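Local atomic coordinates of aminopeptidase C (Lactobacillus rhamnosus, PDB entry 4K7C), a protein that probably removes residues from the N termini of peptides, acting as a cysteine aminopeptidase of the papain-like bleomycin hydrolase group. Residues Thr300-Ala305 and Ala402-Phe407; Gly370-Leu373 and Pro378-Trp381; Ile306-Ala311 and Val411-Lys416; Gly140-Leu145 and Ser314-Ser319. All blocks are in the same frame, centred on the assembly; numbering follows the deposited sequence. Where two conformers were deposited one is given.

Contact 1. Residues Thr300-Ala305 and Ala402-Phe407; sequences TFKDLA and AWFDQF
Phe301 and Phe404 lean toward each other from two helices and meet through their CE2 atoms, 3.6 Å apart; the Phe404 atom lies at the edge of the Phe301 ring, near its plane, while the two side chains meet at a slant. The helix axes are 11.6 Å apart and run at 122° to each other, a separation bridged by two phenylalanines and a lysine. Both benzyl groups are swung anti to their backbone N (chi1 -178° in Phe301), which carries the rings out between the helices. Lys302 runs alongside Phe404 in the opposite direction: its methylene CG sits 3.4 Å from Phe404 CE2, so the aliphatic part of the lysine serves as apolar packing. Beyond that the chain bends at chi3 (68°), turning the amine away from the ring and across Asp405. There NZ donates to the syn lone pair of Asp405 OD1 at 2.8 Å, forming a salt bridge. A water gives a proton to Asp405 OD2 at 2.6 Å and accepts a weak bond from Lys302 NZ. Asp401, at the start of the same helix, adds another salt bridge to the amine. Both helices flank strand 408-414 in the beta half of the papain-like fold: Phe301 packs on Val408 and Val411 of that strand, while Phe404 stacks with Trp381. An aromatic layer on the core side and an ionic pair beside it thus join the helices; with two carboxylates sharing one mostly buried amine, the lysine is likely to stay protonated.

Contact 2. Residues Gly370-Leu373 and Pro378-Trp381; sequences GVDL and PTKW
Residues Gly370-Leu373 and Pro378-Trp381 run antiparallel, their axes 4.8 Å apart at 155°, with Asp372 N bonded to Lys380 O at 2.9 Å and Thr379 N to Asp372 O at 2.8 Å. Thr379 and Lys380 together face Asp372, a beta bulge that also lets Pro378, which has no N-H, sit opposite Leu373 at a non-hydrogen-bonded position. Val371 lies beside Trp381 with CG2 anti to its own backbone N, CG1 taking the place between N and the carbonyl carbon (chi1 67°); this lays CG2 over the indole face, 3.6 Å from the centroid of the six-membered ring and 11° off its normal, and 3.8 Å from Pro378 CB. The hairpin of strands 364-374 and 377-384 belongs to the beta half of the papain-like fold, and helix 298-310 covers this apolar face through Ile306 and Leu309. With an alanine at Trp381, the Val371 methyl would probably lose the ring beneath it, Phe404 its stacking partner and Asp401 the indole N-H bound to its OD1. On the other face Asp372 and Lys380 extend side by side, OD2 and NZ 4.5 Å apart: OD1 is taken by the Ser53 amide, NZ by the carbonyls of Ala47 and Thr49. A water joins Asp372 OD2 to Thr379 OG1.

Contact 3. Residues Ile306-Ala311 and Val411-Lys416; sequences IKQLKA and VVISKK. With GOL (glycerol), chain C.
The flat carboxamide of Gln308 meets the strand through Ile413 and Ser414. On one side of its plane lies Ile413 CD1, 3.7 Å from OE1, an apolar lid over the oxygen end; on the other side is the Ser414 hydroxyl, OG 3.8 Å from OE1. The backbone N-H of Ser414 approaches OE1 nearer the plane, tilted from it by 16°, and makes a fairly straight hydrogen bond of 2.9 Å. At the opposite end NE2 makes a short, bent bond (133°) to O2 of a bound glycerol, 2.6 Å from NE2, and also donates to the carbonyl of Ser314. The side chain gets there extended, its CG anti to the backbone N (chi1 -174°), from helix 298-310 to strand 408-414. The glycerol, probably from the crystallisation liquor, lies against the strand and hands its O3 proton to Val412 O at 2.7 Å; Trp316 N also bonds to it. Glutamine suits this place because one rigid group offers an acceptor and a donor. With its oxygen held by a main-chain N-H and its nitrogen by a main-chain carbonyl, the amide is fixed in rotation, and a buried polar group is satisfied where the helix end meets the sheet.

Contact 4. Residues Gly140-Leu145 and Ser314-Ser319; sequences GQWDML and SVWFGS
Gln141, at the N-cap position of helix 142-152, brings its CA to within 4.5 Å of Trp316 CH2; the glycine before it is hydrogen-bonded through its backbone to Ala446, the last residue of the chain, whose C-terminal arm in the bleomycin hydrolase group lies in the active-site cleft, as it probably does here. Trp142, the first residue of the helix, makes the main contact. Its CB lies above the six-membered ring of Trp316, 4.2 Å from the centroid and only 3° off the normal, a CH-pi contact. The indole then turns its edge onto the five-membered ring: the centroids of the Trp142 six-membered ring and the Trp316 five-membered ring are 5.1 Å apart, the planes stand at 73°, and CE3 reaches Trp316 CD1 at 3.7 Å. In this T-shaped pair Trp142 gives the edge and Trp316 the face. In papain-like enzymes a helical and a beta-rich half pack together, and here the two tryptophans join helix 142-152 to strand 315-319 across that interface. Trp316 leaves the strand with CG anti to its backbone N (chi1 -174°), which directs the ring toward the helices. Tryptophan suits the site because its broad indole offers Trp142 a face while NE1 donates to the carbonyl of Trp71; the ring also rests on Ala74 of helix 70-87. Losing this indole to an alanine would probably open a gap under Trp142 CB, free the Trp142 ring to shift and leave the Trp71 carbonyl without its donor. Val412, on the neighbouring strand, packs against both tryptophans.

From the N terminus, residues 140-145 come first, at the start of helix 142-152. The chain then reaches helix 298-310, whose first half opens contact 1 and whose second half opens contact 3, before strand 315-319 closes the long loop of contact 4. Contact 2 is a short hairpin, closed within a dozen residues, and nests inside the loops of contacts 1 and 3. These close last, at helix 401-407 and the strand 408-414 directly after it. Contacts 1, 3 and 4 all cross one another. Contacts 1 and 3 fasten helix 298-310 to helix 401-407 and strand 408-414, and the hairpin of contact 2 packs against the same helix, while contact 4 ties the neighbouring strand 315-319 to the helical half.

Contact 1. Residues Thr300-Ala305 and Ala402-Phe407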
loop_
_atom_site.group_PDB
_atom_site.type_symbol
_atom_site.label_atom_id
_atom_site.label_comp_id
_atom_site.label_asym_id
_atom_site.label_seq_id
_atom_site.Cartn_x
_atom_site.Cartn_y
_atom_site.Cartn_z
ATOM N N THR A 300 14.183 27.468 -39.427
ATOM C CA THR A 300 14.284 26.469 -40.532
ATOM C C THR A 300 14.083 25.049 -39.943
ATOM O O THR A 300 13.288 24.250 -40.437
ATOM C CB THR A 300 15.673 26.527 -41.192
ATOM O OG1 THR A 300 16.005 27.873 -41.669
ATOM C CG2 THR A 300 15.784 25.541 -42.335
ATOM N N PHE A 301 14.708 24.834 -38.792
ATOM C CA PHE A 301 14.607 23.550 -38.049
ATOM C C PHE A 301 13.140 23.295 -37.770
ATOM O O PHE A 301 12.604 22.192 -38.058
ATOM C CB PHE A 301 15.465 23.781 -36.747
ATOM C CG PHE A 301 15.584 22.646 -35.812
ATOM C CD1 PHE A 301 16.820 22.007 -35.646
ATOM C CD2 PHE A 301 14.561 22.366 -34.914
ATOM C CE1 PHE A 301 17.010 21.031 -34.702
ATOM C CE2 PHE A 301 14.722 21.351 -33.992
ATOM C CZ PHE A 301 15.942 20.697 -33.828
ATOM N N LYS A 302 12.483 24.277 -37.132
ATOM C CA LYS A 302 11.071 24.099 -36.781
ATOM C C LYS A 302 10.153 23.958 -38.004
ATOM O O LYS A 302 9.181 23.181 -38.013
ATOM C CB LYS A 302 10.593 25.270 -35.906
ATOM C CG LYS A 302 11.002 25.154 -34.477
ATOM C CD LYS A 302 11.028 26.492 -33.716
ATOM C CE LYS A 302 9.658 27.053 -33.539
ATOM N NZ LYS A 302 9.603 28.400 -32.943
ATOM N N ASP A 303 10.396 24.774 -39.041
ATOM C CA ASP A 303 9.572 24.649 -40.279
ATOM C C ASP A 303 9.637 23.292 -40.931
ATOM O O ASP A 303 8.638 22.801 -41.369
ATOM C CB ASP A 303 9.991 25.686 -41.298
ATOM C CG ASP A 303 9.520 27.099 -40.914
ATOM O OD1 ASP A 303 8.597 27.252 -40.072
ATOM O OD2 ASP A 303 10.064 28.043 -41.530
ATOM N N LEU A 304 10.820 22.647 -40.902
ATOM C CA LEU A 304 10.947 21.247 -41.343
ATOM C C LEU A 304 10.172 20.266 -40.537
ATOM O O LEU A 304 9.494 19.404 -41.074
ATOM C CB LEU A 304 12.415 20.801 -41.342
ATOM C CG LEU A 304 13.354 21.581 -42.287
ATOM C CD1 LEU A 304 14.757 21.293 -42.023
ATOM C CD2 LEU A 304 13.056 21.306 -43.758
ATOM N N ALA A 305 10.211 20.417 -39.193
ATOM C CA ALA A 305 9.384 19.569 -38.362
ATOM C C ALA A 305 7.916 19.682 -38.651
ATOM O O ALA A 305 7.225 18.664 -38.718
ATOM C CB ALA A 305 9.665 19.803 -36.861
ATOM N N ALA A 402 8.005 28.173 -26.884
ATOM C CA ALA A 402 9.196 28.747 -26.237
ATOM C C ALA A 402 10.162 27.728 -25.698
ATOM O O ALA A 402 11.400 27.922 -25.741
ATOM C CB ALA A 402 8.770 29.755 -25.155
ATOM N N TRP A 403 9.605 26.664 -25.100
ATOM C CA TRP A 403 10.407 25.581 -24.618
ATOM C C TRP A 403 11.169 24.911 -25.749
ATOM O O TRP A 403 12.324 24.614 -25.589
ATOM C CB TRP A 403 9.568 24.531 -23.846
ATOM C CG TRP A 403 10.375 23.549 -23.006
ATOM C CD1 TRP A 403 10.646 23.644 -21.666
ATOM C CD2 TRP A 403 10.994 22.322 -23.441
ATOM N NE1 TRP A 403 11.353 22.545 -21.235
ATOM C CE2 TRP A 403 11.575 21.722 -22.308
ATOM C CE3 TRP A 403 11.115 21.701 -24.677
ATOM C CZ2 TRP A 403 12.294 20.536 -22.363
ATOM C CZ3 TRP A 403 11.796 20.476 -24.721
ATOM C CH2 TRP A 403 12.385 19.925 -23.578
ATOM N N PHE A 404 10.489 24.633 -26.833
ATOM C CA PHE A 404 11.116 23.965 -28.029
ATOM C C PHE A 404 12.322 24.837 -28.477
ATOM O O PHE A 404 13.420 24.340 -28.672
ATOM C CB PHE A 404 10.035 23.953 -29.128
ATOM C CG PHE A 404 10.398 23.161 -30.327
ATOM C CD1 PHE A 404 9.703 22.007 -30.586
ATOM C CD2 PHE A 404 11.482 23.507 -31.165
ATOM C CE1 PHE A 404 10.012 21.222 -31.690
ATOM C CE2 PHE A 404 11.788 22.705 -32.297
ATOM C CZ PHE A 404 11.017 21.575 -32.531
ATOM N N ASP A 405 12.124 26.138 -28.569
ATOM C CA ASP A 405 13.215 27.054 -28.970
ATOM C C ASP A 405 14.457 26.894 -28.157
ATOM O O ASP A 405 15.576 26.953 -28.639
ATOM C CB ASP A 405 12.756 28.537 -28.960
ATOM C CG ASP A 405 11.770 28.873 -30.053
ATOM O OD1 ASP A 405 11.492 28.028 -30.931
ATOM O OD2 ASP A 405 11.217 29.997 -30.018
ATOM N N GLN A 406 14.275 26.781 -26.854
ATOM C CA GLN A 406 15.385 26.758 -25.975
ATOM C C GLN A 406 16.009 25.389 -25.814
ATOM O O GLN A 406 17.224 25.267 -25.725
ATOM C CB GLN A 406 14.970 27.231 -24.554
ATOM C CG GLN A 406 14.542 28.672 -24.300
ATOM C CD GLN A 406 15.494 29.671 -24.898
ATOM O OE1 GLN A 406 16.721 29.609 -24.759
ATOM N NE2 GLN A 406 14.927 30.578 -25.589
ATOM N N PHE A 407 15.184 24.327 -25.730
ATOM C CA PHE A 407 15.641 23.083 -25.185
ATOM C C PHE A 407 15.608 21.876 -26.136
ATOM O O PHE A 407 16.087 20.798 -25.775
ATOM C CB PHE A 407 14.926 22.712 -23.843
ATOM C CG PHE A 407 15.133 23.750 -22.791
ATOM C CD1 PHE A 407 16.425 24.108 -22.404
ATOM C CD2 PHE A 407 14.096 24.502 -22.322
ATOM C CE1 PHE A 407 16.628 25.113 -21.441
ATOM C CE2 PHE A 407 14.298 25.514 -21.376
ATOM C CZ PHE A 407 15.577 25.811 -20.944
HETATM O O HOH W 1 10.897 31.320 -32.223
#

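Contact 2. Residues Gly370-Leu373 and Pro378-Trp381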
loop_
_atom_site.group_PDB
_atom_site.type_symbol
_atom_site.label_atom_id
_atom_site.label_comp_id
_atom_site.label_asym_id
_atom_site.label_seq_id
_atom_site.Cartn_x
_atom_site.Cartn_y
_atom_site.Cartn_z
ATOM N N GLY A 370 2.354 15.857 -33.132
ATOM C CA GLY A 370 1.321 16.892 -33.284
ATOM C C GLY A 370 1.961 18.240 -33.025
ATOM O O GLY A 370 3.071 18.335 -32.464
ATOM N N VAL A 371 1.265 19.261 -33.514
ATOM C CA VAL A 371 1.631 20.687 -33.353
ATOM C C VAL A 371 0.398 21.495 -33.497
ATOM O O VAL A 371 -0.431 21.172 -34.337
ATOM C CB VAL A 371 2.792 21.137 -34.330
ATOM C CG1 VAL A 371 2.347 21.109 -35.803
ATOM C CG2 VAL A 371 3.376 22.453 -33.851
ATOM N N ASP A 372 0.186 22.450 -32.588
ATOM C CA ASP A 372 -0.935 23.366 -32.630
ATOM C C ASP A 372 -0.386 24.580 -33.340
ATOM O O ASP A 372 0.575 25.280 -32.861
ATOM C CB ASP A 372 -1.399 23.758 -31.214
ATOM C CG ASP A 372 -2.798 24.327 -31.188
ATOM O OD1 ASP A 372 -3.622 23.945 -32.033
ATOM O OD2 ASP A 372 -3.092 25.115 -30.258
ATOM N N LEU A 373 -1.095 24.893 -34.426
ATOM C CA LEU A 373 -0.757 26.092 -35.225
ATOM C C LEU A 373 -1.894 27.115 -35.098
ATOM O O LEU A 373 -3.043 26.813 -35.425
ATOM C CB LEU A 373 -0.632 25.663 -36.701
ATOM C CG LEU A 373 0.495 24.711 -37.046
ATOM C CD1 LEU A 373 0.414 24.459 -38.573
ATOM C CD2 LEU A 373 1.868 25.198 -36.660
ATOM N N PRO A 378 3.485 27.952 -34.553
ATOM C CA PRO A 378 3.312 26.879 -33.568
ATOM C C PRO A 378 3.188 27.428 -32.154
ATOM O O PRO A 378 3.962 28.320 -31.777
ATOM C CB PRO A 378 4.595 26.096 -33.728
ATOM C CG PRO A 378 5.585 27.073 -34.269
ATOM C CD PRO A 378 4.745 27.829 -35.256
ATOM N N THR A 379 2.209 26.969 -31.374
ATOM C CA THR A 379 2.161 27.410 -29.941
ATOM C C THR A 379 2.639 26.329 -28.959
ATOM O O THR A 379 3.076 26.642 -27.832
ATOM C CB THR A 379 0.719 27.866 -29.621
ATOM O OG1 THR A 379 -0.172 26.788 -29.863
ATOM C CG2 THR A 379 0.334 29.053 -30.488
ATOM N N LYS A 380 2.426 25.081 -29.376
ATOM C CA LYS A 380 2.683 23.915 -28.574
ATOM C C LYS A 380 2.745 22.673 -29.471
ATOM O O LYS A 380 2.229 22.685 -30.561
ATOM C CB LYS A 380 1.671 23.708 -27.434
ATOM C CG LYS A 380 0.237 23.740 -27.818
ATOM C CD LYS A 380 -0.705 23.977 -26.644
ATOM C CE LYS A 380 -2.172 23.969 -27.059
ATOM N NZ LYS A 380 -2.920 24.284 -25.816
ATOM N N TRP A 381 3.491 21.674 -28.970
ATOM C CA TRP A 381 3.870 20.484 -29.704
ATOM C C TRP A 381 3.458 19.300 -28.852
ATOM O O TRP A 381 3.603 19.292 -27.593
ATOM C CB TRP A 381 5.374 20.424 -29.869
ATOM C CG TRP A 381 5.951 21.622 -30.599
ATOM C CD1 TRP A 381 6.236 22.830 -30.058
ATOM C CD2 TRP A 381 6.428 21.653 -31.951
ATOM N NE1 TRP A 381 6.732 23.699 -31.041
ATOM C CE2 TRP A 381 6.856 22.982 -32.208
ATOM C CE3 TRP A 381 6.398 20.710 -33.033
ATOM C CZ2 TRP A 381 7.328 23.385 -33.453
ATOM C CZ3 TRP A 381 6.923 21.092 -34.244
ATOM C CH2 TRP A 381 7.354 22.423 -34.460
HETATM O O HOH W 2 -2.395 27.542 -28.404
#

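Contact 3. Residues Ile306-Ala311 and Val411-Lys416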
loop_
_atom_site.group_PDB
_atom_site.type_symbol
_atom_site.label_atom_id
_atom_site.label_comp_id
_atom_site.label_asym_id
_atom_site.label_seq_id
_atom_site.Cartn_x
_atom_site.Cartn_y
_atom_site.Cartn_z
ATOM N N ILE A 306 7.410 20.925 -38.762
ATOM C CA ILE A 306 6.035 21.146 -39.123
ATOM C C ILE A 306 5.606 20.543 -40.491
ATOM O O ILE A 306 4.575 19.963 -40.620
ATOM C CB ILE A 306 5.755 22.664 -39.062
ATOM C CG1 ILE A 306 5.854 23.135 -37.627
ATOM C CG2 ILE A 306 4.373 23.000 -39.577
ATOM C CD1 ILE A 306 6.004 24.661 -37.456
ATOM N N LYS A 307 6.470 20.703 -41.488
ATOM C CA LYS A 307 6.272 20.141 -42.820
ATOM C C LYS A 307 6.114 18.600 -42.749
ATOM O O LYS A 307 5.159 17.989 -43.292
ATOM C CB LYS A 307 7.461 20.559 -43.690
ATOM C CG LYS A 307 7.221 20.288 -45.144
ATOM C CD LYS A 307 8.358 20.845 -45.984
ATOM C CE LYS A 307 8.013 20.740 -47.468
ATOM N NZ LYS A 307 9.254 21.059 -48.211
ATOM N N GLN A 308 6.972 17.967 -41.982
ATOM C CA GLN A 308 6.918 16.527 -41.798
ATOM C C GLN A 308 5.611 16.106 -41.061
ATOM O O GLN A 308 4.896 15.165 -41.466
ATOM C CB GLN A 308 8.217 16.029 -41.119
ATOM C CG GLN A 308 8.326 14.538 -41.012
ATOM C CD GLN A 308 9.742 14.029 -40.935
ATOM O OE1 GLN A 308 10.604 14.426 -41.729
ATOM N NE2 GLN A 308 10.003 13.126 -39.981
ATOM N N LEU A 309 5.293 16.799 -39.970
ATOM C CA LEU A 309 4.000 16.566 -39.302
ATOM C C LEU A 309 2.778 16.744 -40.211
ATOM O O LEU A 309 1.852 15.938 -40.185
ATOM C CB LEU A 309 3.887 17.453 -38.001
ATOM C CG LEU A 309 4.921 17.039 -36.929
ATOM C CD1 LEU A 309 4.899 18.075 -35.805
ATOM C CD2 LEU A 309 4.606 15.642 -36.351
ATOM N N LYS A 310 2.798 17.777 -41.056
ATOM C CA LYS A 310 1.652 18.089 -41.893
ATOM C C LYS A 310 1.489 16.999 -42.986
ATOM O O LYS A 310 0.386 16.725 -43.452
ATOM C CB LYS A 310 1.815 19.463 -42.514
ATOM C CG LYS A 310 1.469 20.630 -41.636
ATOM C CD LYS A 310 1.671 21.903 -42.456
ATOM C CE LYS A 310 1.026 23.076 -41.797
ATOM N NZ LYS A 310 1.435 24.311 -42.520
ATOM N N ALA A 311 2.595 16.316 -43.310
ATOM C CA ALA A 311 2.581 15.150 -44.170
ATOM C C ALA A 311 2.159 13.860 -43.522
ATOM O O ALA A 311 2.114 12.858 -44.186
ATOM C CB ALA A 311 3.946 14.988 -44.808
ATOM N N VAL A 411 16.295 17.165 -34.464
ATOM C CA VAL A 411 15.130 16.522 -35.073
ATOM C C VAL A 411 15.696 15.670 -36.252
ATOM O O VAL A 411 16.782 15.971 -36.751
ATOM C CB VAL A 411 14.062 17.454 -35.658
ATOM C CG1 VAL A 411 13.207 18.062 -34.550
ATOM C CG2 VAL A 411 14.674 18.555 -36.510
ATOM N N VAL A 412 15.037 14.560 -36.530
ATOM C CA VAL A 412 15.373 13.745 -37.666
ATOM C C VAL A 412 14.311 13.953 -38.727
ATOM O O VAL A 412 13.111 13.692 -38.539
ATOM C CB VAL A 412 15.564 12.268 -37.305
ATOM C CG1 VAL A 412 15.836 11.426 -38.529
ATOM C CG2 VAL A 412 16.677 12.086 -36.321
ATOM N N ILE A 413 14.747 14.489 -39.886
ATOM C CA ILE A 413 13.858 14.849 -40.986
ATOM C C ILE A 413 14.143 14.038 -42.288
ATOM O O ILE A 413 15.324 13.822 -42.569
ATOM C CB ILE A 413 13.987 16.353 -41.261
ATOM C CG1 ILE A 413 13.569 17.155 -39.955
ATOM C CG2 ILE A 413 13.143 16.766 -42.410
ATOM C CD1 ILE A 413 12.128 17.057 -39.610
ATOM N N SER A 414 13.092 13.616 -43.003
ATOM C CA SER A 414 13.288 13.001 -44.342
ATOM C C SER A 414 13.822 14.054 -45.280
ATOM O O SER A 414 13.303 15.163 -45.366
ATOM C CB SER A 414 12.090 12.346 -44.996
ATOM O OG SER A 414 11.338 11.602 -44.120
ATOM N N LYS A 415 14.921 13.681 -45.910
ATOM C CA LYS A 415 15.685 14.524 -46.837
ATOM C C LYS A 415 14.815 15.202 -47.913
ATOM O O LYS A 415 15.113 16.333 -48.349
ATOM C CB LYS A 415 16.834 13.710 -47.444
ATOM C CG LYS A 415 18.029 13.489 -46.533
ATOM C CD LYS A 415 19.046 12.533 -47.191
ATOM C CE LYS A 415 20.140 12.248 -46.276
ATOM N NZ LYS A 415 21.086 11.241 -46.812
ATOM N N LYS A 416 13.756 14.514 -48.331
ATOM C CA LYS A 416 12.880 15.063 -49.329
ATOM C C LYS A 416 12.164 16.369 -48.926
ATOM O O LYS A 416 11.618 17.049 -49.765
ATOM C CB LYS A 416 11.821 14.058 -49.686
ATOM C CG LYS A 416 10.844 13.760 -48.587
ATOM C CD LYS A 416 10.068 12.531 -48.986
ATOM C CE LYS A 416 8.928 12.283 -48.064
ATOM N NZ LYS A 416 8.026 11.316 -48.779
HETATM C C1 GOL C . 11.004 8.738 -39.353
HETATM O O1 GOL C . 10.272 8.736 -40.590
HETATM C C2 GOL C . 11.945 9.936 -39.225
HETATM O O2 GOL C . 11.573 11.079 -40.012
HETATM C C3 GOL C . 12.249 10.218 -37.756
HETATM O O3 GOL C . 12.108 11.541 -37.289
#

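Contact 4. Residues Gly140-Leu145 and Ser314-Ser319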
loop_
_atom_site.group_PDB
_atom_site.type_symbol
_atom_site.label_atom_id
_atom_site.label_comp_id
_atom_site.label_asym_id
_atom_site.label_seq_id
_atom_site.Cartn_x
_atom_site.Cartn_y
_atom_site.Cartn_z
ATOM N N GLY A 140 22.125 6.849 -26.968
ATOM C CA GLY A 140 22.643 6.974 -28.315
ATOM C C GLY A 140 22.064 8.125 -29.111
ATOM O O GLY A 140 21.508 9.100 -28.567
ATOM N N GLN A 141 22.281 8.067 -30.423
ATOM C CA GLN A 141 21.766 9.045 -31.347
ATOM C C GLN A 141 21.161 8.305 -32.557
ATOM O O GLN A 141 21.426 7.101 -32.767
ATOM C CB GLN A 141 22.921 10.010 -31.750
ATOM C CG GLN A 141 23.677 10.600 -30.578
ATOM C CD GLN A 141 24.450 11.878 -30.892
ATOM O OE1 GLN A 141 24.305 12.464 -31.963
ATOM N NE2 GLN A 141 25.242 12.329 -29.950
ATOM N N TRP A 142 20.362 9.029 -33.343
ATOM C CA TRP A 142 19.578 8.482 -34.447
ATOM C C TRP A 142 20.441 7.641 -35.417
ATOM O O TRP A 142 20.088 6.520 -35.729
ATOM C CB TRP A 142 18.898 9.611 -35.237
ATOM C CG TRP A 142 18.265 9.056 -36.466
ATOM C CD1 TRP A 142 18.841 8.925 -37.711
ATOM C CD2 TRP A 142 16.964 8.449 -36.580
ATOM N NE1 TRP A 142 17.988 8.287 -38.567
ATOM C CE2 TRP A 142 16.825 7.996 -37.911
ATOM C CE3 TRP A 142 15.899 8.272 -35.704
ATOM C CZ2 TRP A 142 15.643 7.369 -38.376
ATOM C CZ3 TRP A 142 14.728 7.697 -36.175
ATOM C CH2 TRP A 142 14.615 7.215 -37.495
ATOM N N ASP A 143 21.603 8.145 -35.806
ATOM C CA ASP A 143 22.414 7.461 -36.830
ATOM C C ASP A 143 22.965 6.141 -36.297
ATOM O O ASP A 143 23.155 5.194 -37.063
ATOM C CB ASP A 143 23.550 8.364 -37.288
ATOM C CG ASP A 143 23.070 9.648 -38.003
ATOM O OD1 ASP A 143 22.089 9.627 -38.783
ATOM O OD2 ASP A 143 23.703 10.717 -37.738
HETATM N N MSE A 144 23.212 6.089 -34.987
HETATM C CA MSE A 144 23.583 4.819 -34.321
HETATM C C MSE A 144 22.458 3.825 -34.271
HETATM O O MSE A 144 22.669 2.619 -34.387
HETATM C CB MSE A 144 24.069 5.172 -32.899
HETATM C CG MSE A 144 25.409 5.881 -32.951
HETATM SE SE MSE A 144 25.811 6.801 -31.243
HETATM C CE MSE A 144 25.970 5.280 -30.015
ATOM N N LEU A 145 21.203 4.269 -34.161
ATOM C CA LEU A 145 20.112 3.306 -34.194
ATOM C C LEU A 145 19.964 2.789 -35.636
ATOM O O LEU A 145 19.775 1.571 -35.864
ATOM C CB LEU A 145 18.841 4.015 -33.739
ATOM C CG LEU A 145 17.594 3.186 -33.410
ATOM C CD1 LEU A 145 16.832 2.813 -34.673
ATOM C CD2 LEU A 145 18.012 1.991 -32.563
ATOM N N SER A 314 5.547 11.373 -37.970
ATOM C CA SER A 314 6.121 11.721 -36.671
ATOM C C SER A 314 7.610 12.043 -36.744
ATOM O O SER A 314 8.328 11.731 -37.733
ATOM C CB SER A 314 5.781 10.578 -35.674
ATOM O OG SER A 314 6.474 9.376 -35.919
ATOM N N VAL A 315 8.107 12.738 -35.765
ATOM C CA VAL A 315 9.455 13.251 -35.859
ATOM C C VAL A 315 10.280 12.922 -34.599
ATOM O O VAL A 315 9.947 13.430 -33.501
ATOM C CB VAL A 315 9.444 14.806 -36.064
ATOM C CG1 VAL A 315 10.820 15.386 -36.159
ATOM C CG2 VAL A 315 8.641 15.259 -37.302
ATOM N N TRP A 316 11.326 12.116 -34.723
ATOM C CA TRP A 316 12.214 11.840 -33.631
ATOM C C TRP A 316 12.955 13.138 -33.286
ATOM O O TRP A 316 13.383 13.895 -34.193
ATOM C CB TRP A 316 13.233 10.787 -34.041
ATOM C CG TRP A 316 14.176 10.220 -33.075
ATOM C CD1 TRP A 316 14.154 9.000 -32.539
ATOM C CD2 TRP A 316 15.460 10.786 -32.634
ATOM N NE1 TRP A 316 15.227 8.754 -31.779
ATOM C CE2 TRP A 316 16.052 9.836 -31.796
ATOM C CE3 TRP A 316 16.047 12.044 -32.740
ATOM C CZ2 TRP A 316 17.256 10.042 -31.163
ATOM C CZ3 TRP A 316 17.278 12.229 -32.161
ATOM C CH2 TRP A 316 17.876 11.264 -31.359
ATOM N N PHE A 317 13.000 13.427 -31.980
ATOM C CA PHE A 317 13.725 14.614 -31.486
ATOM C C PHE A 317 14.436 14.431 -30.185
ATOM O O PHE A 317 14.011 13.632 -29.355
ATOM C CB PHE A 317 12.782 15.869 -31.402
ATOM C CG PHE A 317 11.912 15.942 -30.187
ATOM C CD1 PHE A 317 10.765 15.187 -30.106
ATOM C CD2 PHE A 317 12.200 16.839 -29.169
ATOM C CE1 PHE A 317 9.950 15.215 -29.011
ATOM C CE2 PHE A 317 11.316 16.943 -28.075
ATOM C CZ PHE A 317 10.190 16.124 -28.012
ATOM N N GLY A 318 15.542 15.194 -30.048
ATOM C CA GLY A 318 16.412 15.231 -28.896
ATOM C C GLY A 318 16.324 16.551 -28.160
ATOM O O GLY A 318 16.336 17.600 -28.755
ATOM N N SER A 319 16.170 16.468 -26.838
ATOM C CA SER A 319 15.959 17.659 -25.992
ATOM C C SER A 319 16.581 17.479 -24.594
ATOM O O SER A 319 17.015 16.376 -24.190
ATOM C CB SER A 319 14.460 17.986 -25.839
ATOM O OG SER A 319 13.749 16.997 -25.128
#